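Local coordinates for protein sortase SrtE1 (PDB 5CUW) that attaches surface proteins to the cell wall as a class E transpeptidase, recognising Leu-Ala-x-Thr-Gly sorting signals in preference to Leu-Pro-x-Thr-Gly, at residues M68-Y72 against F89-G93; A41-K47 against D112-T118. All coordinates share one frame; numbering follows the deposited sequence.

Interaction 1. Residues M68-Y72 against F89-G93; sequences MVGHY and FGLAG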
ATOM      1  N   MET A  68       3.289  -7.524   9.402  1.00 22.16           N
ATOM      2  CA  MET A  68       2.900  -7.546   7.990  1.00 25.56           C
ATOM      3  C   MET A  68       2.069  -6.327   7.615  1.00 27.15           C
ATOM      4  O   MET A  68       1.555  -5.637   8.489  1.00 29.54           O
ATOM      5  CB  MET A  68       2.125  -8.826   7.674  1.00 23.46           C
ATOM      6  CG  MET A  68       2.911 -10.084   7.983  1.00 23.26           C
ATOM      7  SD  MET A  68       2.090 -11.573   7.365  1.00 33.37           S
ATOM      8  CE  MET A  68       0.878 -11.872   8.654  1.00 30.09           C
ATOM      9  N   VAL A  69       1.941  -6.037   6.320  1.00 22.28           N
ATOM     10  CA  VAL A  69       0.997  -5.013   5.930  1.00 18.63           C
ATOM     11  C   VAL A  69      -0.257  -5.717   5.441  1.00 18.42           C
ATOM     12  O   VAL A  69      -0.194  -6.857   4.973  1.00 25.17           O
ATOM     13  CB  VAL A  69       1.525  -4.045   4.852  1.00 25.91           C
ATOM     14  CG1 VAL A  69       2.789  -3.349   5.328  1.00 19.97           C
ATOM     15  CG2 VAL A  69       1.741  -4.739   3.520  1.00 26.82           C
ATOM     16  N   GLY A  70      -1.389  -5.034   5.587  1.00 18.69           N
ATOM     17  CA  GLY A  70      -2.687  -5.636   5.362  1.00 21.34           C
ATOM     18  C   GLY A  70      -3.428  -5.049   4.187  1.00 18.30           C
ATOM     19  O   GLY A  70      -3.488  -3.824   4.008  1.00 23.06           O
ATOM     20  N   HIS A  71      -3.993  -5.942   3.383  1.00 22.96           N
ATOM     21  CA  HIS A  71      -4.874  -5.570   2.283  1.00 22.29           C
ATOM     22  C   HIS A  71      -6.305  -5.372   2.785  1.00 23.96           C
ATOM     23  O   HIS A  71      -6.902  -6.289   3.347  1.00 26.45           O
ATOM     24  CB  HIS A  71      -4.825  -6.650   1.192  1.00 24.16           C
ATOM     25  CG  HIS A  71      -5.797  -6.435   0.072  1.00 30.12           C
ATOM     26  ND1 HIS A  71      -6.640  -7.430  -0.381  1.00 29.69           N
ATOM     27  CD2 HIS A  71      -6.063  -5.343  -0.687  1.00 31.25           C
ATOM     28  CE1 HIS A  71      -7.374  -6.963  -1.376  1.00 32.09           C
ATOM     29  NE2 HIS A  71      -7.049  -5.698  -1.579  1.00 30.20           N
ATOM     30  N   TYR A  72      -6.860  -4.181   2.583  1.00 22.63           N
ATOM     31  CA  TYR A  72      -8.229  -3.915   3.040  1.00 23.06           C
ATOM     32  C   TYR A  72      -9.163  -4.910   2.361  1.00 23.57           C
ATOM     33  O   TYR A  72      -9.229  -4.950   1.133  1.00 26.06           O
ATOM     34  CB  TYR A  72      -8.654  -2.479   2.733  1.00 24.16           C
ATOM     35  CG  TYR A  72      -8.042  -1.426   3.644  1.00 22.69           C
ATOM     36  CD1 TYR A  72      -6.833  -0.825   3.331  1.00 25.83           C
ATOM     37  CD2 TYR A  72      -8.691  -1.028   4.806  1.00 19.51           C
ATOM     38  CE1 TYR A  72      -6.286   0.158   4.144  1.00 23.46           C
ATOM     39  CE2 TYR A  72      -8.144  -0.055   5.630  1.00 29.52           C
ATOM     40  CZ  TYR A  72      -6.942   0.529   5.292  1.00 24.23           C
ATOM     41  OH  TYR A  72      -6.398   1.492   6.099  1.00 27.34           O
ATOM     42  N   PHE A  89      -5.466  -0.746  -5.164  1.00 24.63           N
ATOM     43  CA  PHE A  89      -4.974  -1.782  -4.240  1.00 21.97           C
ATOM     44  C   PHE A  89      -4.619  -1.098  -2.920  1.00 20.79           C
ATOM     45  O   PHE A  89      -3.624  -0.411  -2.842  1.00 19.51           O
ATOM     46  CB  PHE A  89      -3.765  -2.510  -4.859  1.00 17.84           C
ATOM     47  CG  PHE A  89      -3.222  -3.676  -4.034  1.00 24.28           C
ATOM     48  CD1 PHE A  89      -4.041  -4.715  -3.620  1.00 28.25           C
ATOM     49  CD2 PHE A  89      -1.867  -3.740  -3.723  1.00 28.44           C
ATOM     50  CE1 PHE A  89      -3.520  -5.795  -2.886  1.00 25.49           C
ATOM     51  CE2 PHE A  89      -1.334  -4.813  -2.993  1.00 23.76           C
ATOM     52  CZ  PHE A  89      -2.161  -5.834  -2.573  1.00 27.76           C
ATOM     53  N   GLY A  90      -5.454  -1.268  -1.898  1.00 22.21           N
ATOM     54  CA  GLY A  90      -5.284  -0.543  -0.643  1.00 17.40           C
ATOM     55  C   GLY A  90      -4.590  -1.345   0.450  1.00 25.42           C
ATOM     56  O   GLY A  90      -4.929  -2.507   0.688  1.00 23.26           O
ATOM     57  N   LEU A  91      -3.620  -0.715   1.114  1.00 23.45           N
ATOM     58  CA  LEU A  91      -2.792  -1.390   2.122  1.00 18.62           C
ATOM     59  C   LEU A  91      -2.585  -0.539   3.371  1.00 29.84           C
ATOM     60  O   LEU A  91      -2.436   0.683   3.282  1.00 27.86           O
ATOM     61  CB  LEU A  91      -1.430  -1.744   1.539  1.00 24.10           C
ATOM     62  CG  LEU A  91      -1.415  -2.606   0.282  1.00 26.95           C
ATOM     63  CD1 LEU A  91      -0.034  -2.551  -0.291  1.00 24.65           C
ATOM     64  CD2 LEU A  91      -1.805  -4.045   0.608  1.00 24.70           C
ATOM     65  N   ALA A  92      -2.557  -1.195   4.526  1.00 16.86           N
ATOM     66  CA  ALA A  92      -2.315  -0.524   5.799  1.00 26.81           C
ATOM     67  C   ALA A  92      -1.119  -1.158   6.493  1.00 26.63           C
ATOM     68  O   ALA A  92      -0.952  -2.381   6.466  1.00 24.41           O
ATOM     69  CB  ALA A  92      -3.543  -0.591   6.691  1.00 19.37           C
ATOM     70  N   GLY A  93      -0.289  -0.318   7.106  1.00 20.84           N
ATOM     71  CA  GLY A  93       0.873  -0.784   7.843  1.00 18.83           C
ATOM     72  C   GLY A  93       1.185   0.093   9.039  1.00 32.08           C
ATOM     73  O   GLY A  93       0.807   1.259   9.074  1.00 25.25           O
TER

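Interaction 2. Residues A41-K47 against D112-T118; sequences ALLHIPK and DPIVVET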
ATOM      1  N   ALA A  41       1.679 -12.034  -0.753  1.00 27.62           N
ATOM      2  CA  ALA A  41       2.604 -11.328  -1.613  1.00 25.22           C
ATOM      3  C   ALA A  41       3.674 -10.652  -0.779  1.00 25.57           C
ATOM      4  O   ALA A  41       3.620 -10.698   0.448  1.00 24.57           O
ATOM      5  CB  ALA A  41       1.863 -10.304  -2.467  1.00 29.45           C
ATOM      6  N   LEU A  42       4.647 -10.044  -1.454  1.00 24.93           N
ATOM      7  CA  LEU A  42       5.695  -9.259  -0.791  1.00 25.24           C
ATOM      8  C   LEU A  42       5.672  -7.822  -1.317  1.00 28.01           C
ATOM      9  O   LEU A  42       5.599  -7.603  -2.526  1.00 31.98           O
ATOM     10  CB  LEU A  42       7.077  -9.872  -1.019  1.00 25.27           C
ATOM     11  CG  LEU A  42       7.617 -10.907  -0.028  1.00 35.97           C
ATOM     12  CD1 LEU A  42       8.962 -11.422  -0.512  1.00 35.68           C
ATOM     13  CD2 LEU A  42       7.753 -10.311   1.370  1.00 30.09           C
ATOM     14  N   LEU A  43       5.731  -6.850  -0.411  1.00 26.13           N
ATOM     15  CA  LEU A  43       5.830  -5.445  -0.804  1.00 22.71           C
ATOM     16  C   LEU A  43       7.278  -4.957  -0.667  1.00 24.40           C
ATOM     17  O   LEU A  43       7.887  -5.132   0.388  1.00 29.73           O
ATOM     18  CB  LEU A  43       4.917  -4.582   0.047  1.00 24.85           C
ATOM     19  CG  LEU A  43       4.849  -3.099  -0.335  1.00 28.70           C
ATOM     20  CD1 LEU A  43       4.046  -2.930  -1.622  1.00 27.25           C
ATOM     21  CD2 LEU A  43       4.234  -2.276   0.794  1.00 26.15           C
ATOM     22  N   HIS A  44       7.817  -4.356  -1.729  1.00 20.51           N
ATOM     23  CA  HIS A  44       9.177  -3.822  -1.713  1.00 22.75           C
ATOM     24  C   HIS A  44       9.132  -2.313  -1.890  1.00 25.72           C
ATOM     25  O   HIS A  44       8.493  -1.821  -2.810  1.00 28.80           O
ATOM     26  CB  HIS A  44      10.048  -4.415  -2.828  1.00 28.15           C
ATOM     27  CG  HIS A  44      10.129  -5.911  -2.831  1.00 32.34           C
ATOM     28  ND1 HIS A  44      11.247  -6.597  -2.407  1.00 28.55           N
ATOM     29  CD2 HIS A  44       9.244  -6.853  -3.241  1.00 33.46           C
ATOM     30  CE1 HIS A  44      11.043  -7.896  -2.542  1.00 41.87           C
ATOM     31  NE2 HIS A  44       9.835  -8.078  -3.043  1.00 37.71           N
ATOM     32  N   ILE A  45       9.821  -1.581  -1.025  1.00 23.39           N
ATOM     33  CA  ILE A  45      10.008  -0.145  -1.240  1.00 22.44           C
ATOM     34  C   ILE A  45      11.495   0.124  -1.066  1.00 23.83           C
ATOM     35  O   ILE A  45      11.957   0.408   0.042  1.00 29.75           O
ATOM     36  CB  ILE A  45       9.170   0.721  -0.272  1.00 24.26           C
ATOM     37  CG1 ILE A  45       7.752   0.158  -0.138  1.00 27.01           C
ATOM     38  CG2 ILE A  45       9.092   2.175  -0.753  1.00 21.70           C
ATOM     39  CD1 ILE A  45       6.884   0.940   0.809  1.00 27.47           C
ATOM     40  N   PRO A  46      12.253   0.016  -2.171  1.00 25.24           N
ATOM     41  CA  PRO A  46      13.719   0.098  -2.192  1.00 35.25           C
ATOM     42  C   PRO A  46      14.277   1.361  -1.542  1.00 30.31           C
ATOM     43  O   PRO A  46      15.315   1.281  -0.899  1.00 28.40           O
ATOM     44  CB  PRO A  46      14.044   0.068  -3.689  1.00 36.12           C
ATOM     45  CG  PRO A  46      12.940  -0.731  -4.276  1.00 37.01           C
ATOM     46  CD  PRO A  46      11.710  -0.343  -3.494  1.00 32.30           C
ATOM     47  N   LYS A  47      13.618   2.499  -1.700  1.00 31.95           N
ATOM     48  CA  LYS A  47      14.153   3.729  -1.117  1.00 28.58           C
ATOM     49  C   LYS A  47      14.161   3.661   0.405  1.00 31.27           C
ATOM     50  O   LYS A  47      15.022   4.260   1.059  1.00 36.23           O
ATOM     51  CB  LYS A  47      13.346   4.947  -1.572  1.00 33.78           C
ATOM     52  CG  LYS A  47      13.936   6.285  -1.125  1.00 40.68           C
ATOM     53  CD  LYS A  47      13.072   7.423  -1.626  1.00 44.94           C
ATOM     54  CE  LYS A  47      13.682   8.781  -1.366  1.00 47.10           C
ATOM     55  NZ  LYS A  47      12.738   9.852  -1.803  1.00 42.62           N
ATOM     56  N   ASP A 112       9.294   7.475  -7.166  1.00 27.00           N
ATOM     57  CA  ASP A 112       9.906   6.410  -6.359  1.00 31.79           C
ATOM     58  C   ASP A 112       9.103   5.119  -6.468  1.00 30.02           C
ATOM     59  O   ASP A 112       7.895   5.098  -6.233  1.00 29.35           O
ATOM     60  CB  ASP A 112      10.032   6.817  -4.889  1.00 31.39           C
ATOM     61  CG  ASP A 112      11.069   7.907  -4.668  1.00 33.53           C
ATOM     62  OD1 ASP A 112      11.934   8.108  -5.546  1.00 33.17           O
ATOM     63  OD2 ASP A 112      11.023   8.562  -3.608  1.00 35.52           O
ATOM     64  N   PRO A 113       9.776   4.028  -6.832  1.00 33.59           N
ATOM     65  CA  PRO A 113       9.075   2.752  -7.054  1.00 25.53           C
ATOM     66  C   PRO A 113       8.583   2.049  -5.793  1.00 27.95           C
ATOM     67  O   PRO A 113       9.227   2.075  -4.736  1.00 28.10           O
ATOM     68  CB  PRO A 113      10.131   1.897  -7.751  1.00 27.51           C
ATOM     69  CG  PRO A 113      11.440   2.486  -7.318  1.00 32.20           C
ATOM     70  CD  PRO A 113      11.195   3.963  -7.208  1.00 33.86           C
ATOM     71  N   ILE A 114       7.425   1.412  -5.939  1.00 23.78           N
ATOM     72  CA  ILE A 114       6.809   0.575  -4.923  1.00 25.40           C
ATOM     73  C   ILE A 114       6.434  -0.712  -5.627  1.00 30.52           C
ATOM     74  O   ILE A 114       5.651  -0.690  -6.574  1.00 26.99           O
ATOM     75  CB  ILE A 114       5.555   1.240  -4.314  1.00 22.92           C
ATOM     76  CG1 ILE A 114       5.933   2.546  -3.612  1.00 26.63           C
ATOM     77  CG2 ILE A 114       4.839   0.296  -3.369  1.00 28.82           C
ATOM     78  CD1 ILE A 114       4.885   3.642  -3.778  1.00 26.57           C
ATOM     79  N   VAL A 115       7.001  -1.836  -5.199  1.00 25.64           N
ATOM     80  CA  VAL A 115       6.818  -3.066  -5.956  1.00 19.85           C
ATOM     81  C   VAL A 115       6.044  -4.135  -5.186  1.00 26.05           C
ATOM     82  O   VAL A 115       6.414  -4.518  -4.071  1.00 26.37           O
ATOM     83  CB  VAL A 115       8.179  -3.653  -6.390  1.00 28.68           C
ATOM     84  CG1 VAL A 115       7.979  -4.951  -7.179  1.00 29.78           C
ATOM     85  CG2 VAL A 115       8.973  -2.622  -7.207  1.00 26.05           C
ATOM     86  N   VAL A 116       4.989  -4.647  -5.811  1.00 24.02           N
ATOM     87  CA  VAL A 116       4.256  -5.781  -5.261  1.00 25.76           C
ATOM     88  C   VAL A 116       4.654  -7.049  -5.993  1.00 23.97           C
ATOM     89  O   VAL A 116       4.414  -7.174  -7.193  1.00 27.56           O
ATOM     90  CB  VAL A 116       2.727  -5.605  -5.376  1.00 21.05           C
ATOM     91  CG1 VAL A 116       2.028  -6.849  -4.859  1.00 22.17           C
ATOM     92  CG2 VAL A 116       2.254  -4.361  -4.609  1.00 25.52           C
ATOM     93  N   GLU A 117       5.257  -7.985  -5.268  1.00 23.89           N
ATOM     94  CA  GLU A 117       5.664  -9.266  -5.833  1.00 25.69           C
ATOM     95  C   GLU A 117       4.682 -10.377  -5.465  1.00 27.89           C
ATOM     96  O   GLU A 117       4.464 -10.663  -4.285  1.00 31.10           O
ATOM     97  CB  GLU A 117       7.064  -9.640  -5.348  1.00 24.22           C
ATOM     98  CG  GLU A 117       7.477 -11.065  -5.699  1.00 24.36           C
ATOM     99  CD  GLU A 117       8.864 -11.434  -5.190  1.00 38.01           C
ATOM    100  OE1 GLU A 117       9.414 -10.711  -4.327  1.00 37.89           O
ATOM    101  OE2 GLU A 117       9.409 -12.454  -5.662  1.00 40.87           O
ATOM    102  N   THR A 118       4.094 -11.005  -6.476  1.00 29.35           N
ATOM    103  CA  THR A 118       3.195 -12.133  -6.252  1.00 33.38           C
ATOM    104  C   THR A 118       3.854 -13.405  -6.760  1.00 39.12           C
ATOM    105  O   THR A 118       4.996 -13.368  -7.219  1.00 30.52           O
ATOM    106  CB  THR A 118       1.847 -11.934  -6.950  1.00 28.25           C
ATOM    107  OG1 THR A 118       2.024 -11.991  -8.368  1.00 27.27           O
ATOM    108  CG2 THR A 118       1.253 -10.595  -6.578  1.00 30.31           C
TER
HETATM  109  O   HOH W   1      11.463   3.026  -3.726  1.00 25.85           O

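Interaction 1. Residues M68-Y72 against F89-G93
Gly-70 and Ala-92 form an antiparallel hydrogen-bonded pair where two short, buried strands, 69-71 and 89-92, meet in the sortase beta barrel, next to residues inferred to recognise substrate and to act in catalysis. Gly-70 N gives a nearly straight bond to Ala-92 O (2.8 Å, 170° at the hydrogen), and Ala-92 N answers to Gly-70 O. Two residues further on, Tyr-72 N reaches Gly-90 O at 3.2 Å, from above the carbonyl plane. His-71 and Leu-91, the non-hydrogen-bonded pair, lie on the face of the sheet opposite Ala-92, where Leu-91 CD2 rests on His-71 CA. The His-71 side chain turns its CG away from the backbone N (chi1 174°), which carries the imidazole across Phe-89, whose CE1 sits over one ring face near the rim, 3.4 Å from His-71 CD2; the two rings are inclined by 34°. Glu-56 and Thr-79 bind the imidazole nitrogens, fixing its rotation. A leucine in place of His-71 would probably leave Glu-56 and Thr-79 without these bonds and Phe-89 without a flat neighbour. Tyr-72, inferred to recognise substrate, has its hydroxyl bonded to Thr-161, while Tyr-72 OH also lies 3.6 Å from Ala-92 CB.

Interaction 2. Residues A41-K47 against D112-T118
Leu-42 and Glu-117 exchange two backbone hydrogen bonds, as do His-44 and Val-115 further along, so strands 41-45 and 113-117 run antiparallel; they are the first and last strands in the order across the sheet, and their pairing closes the sortase barrel. All four bonds are short and straight; Val-115 N to His-44 O, for instance, is 2.8 Å. Past the regular pairing, a water takes over: it accepts from Lys-47 N and donates to Pro-113 O at 2.6 Å, satisfying both where the backbones diverge.

On the face shared by His-44 and Glu-117, His-44 NE2 donates to Glu-117 OE1 (3.0 Å, 149° at the hydrogen). The carboxylate oxygen stands 18° out of the imidazole plane, and ring and carboxylate planes differ by 32°. The extended Glu-117 chain also brings OE2 to Arg-185 in a salt bridge. At the far end the outstretched Lys-47 places NZ 2.8 Å from Asp-112 OD2, on its syn side; Lys-107 O also accepts from the ammonium, and Glu-109 N donates to the same carboxylate oxygen. The opposite face is apolar, with Leu-43 CD1 touching Ile-114 CG2 and Val-116 CG2, each at 3.8 Å. Glu-117, shared between Arg-185 and His-44, is thus likely to be ionised and to favour a protonated imidazole, while the buried face relies on hydrocarbon packing.

In the fold
Both contacts are antiparallel pairings in one sheet, and their centres lie 13 Å apart. Interaction 1 is nested within the chain loop that interaction 2 closes, since residues 68-93 lie between Lys-47 and Asp-112 in the chain. They meet in the interior, where Phe-89 CE2 packs against Val-116 CG2 at 4.0 Å; Phe-102 and Ile-54 touch residues of both. Interaction 1 borders the active site: the side chain of Tyr-72 is about 6 Å from that of Arg-172, the inferred proton donor, and His-94, an inferred active-site residue, directly follows Gly-93. Interaction 2 stands further back, with about 12 Å between the side chains of Leu-43 and His-94, and closes the sheet at a distance from the inferred catalytic residues.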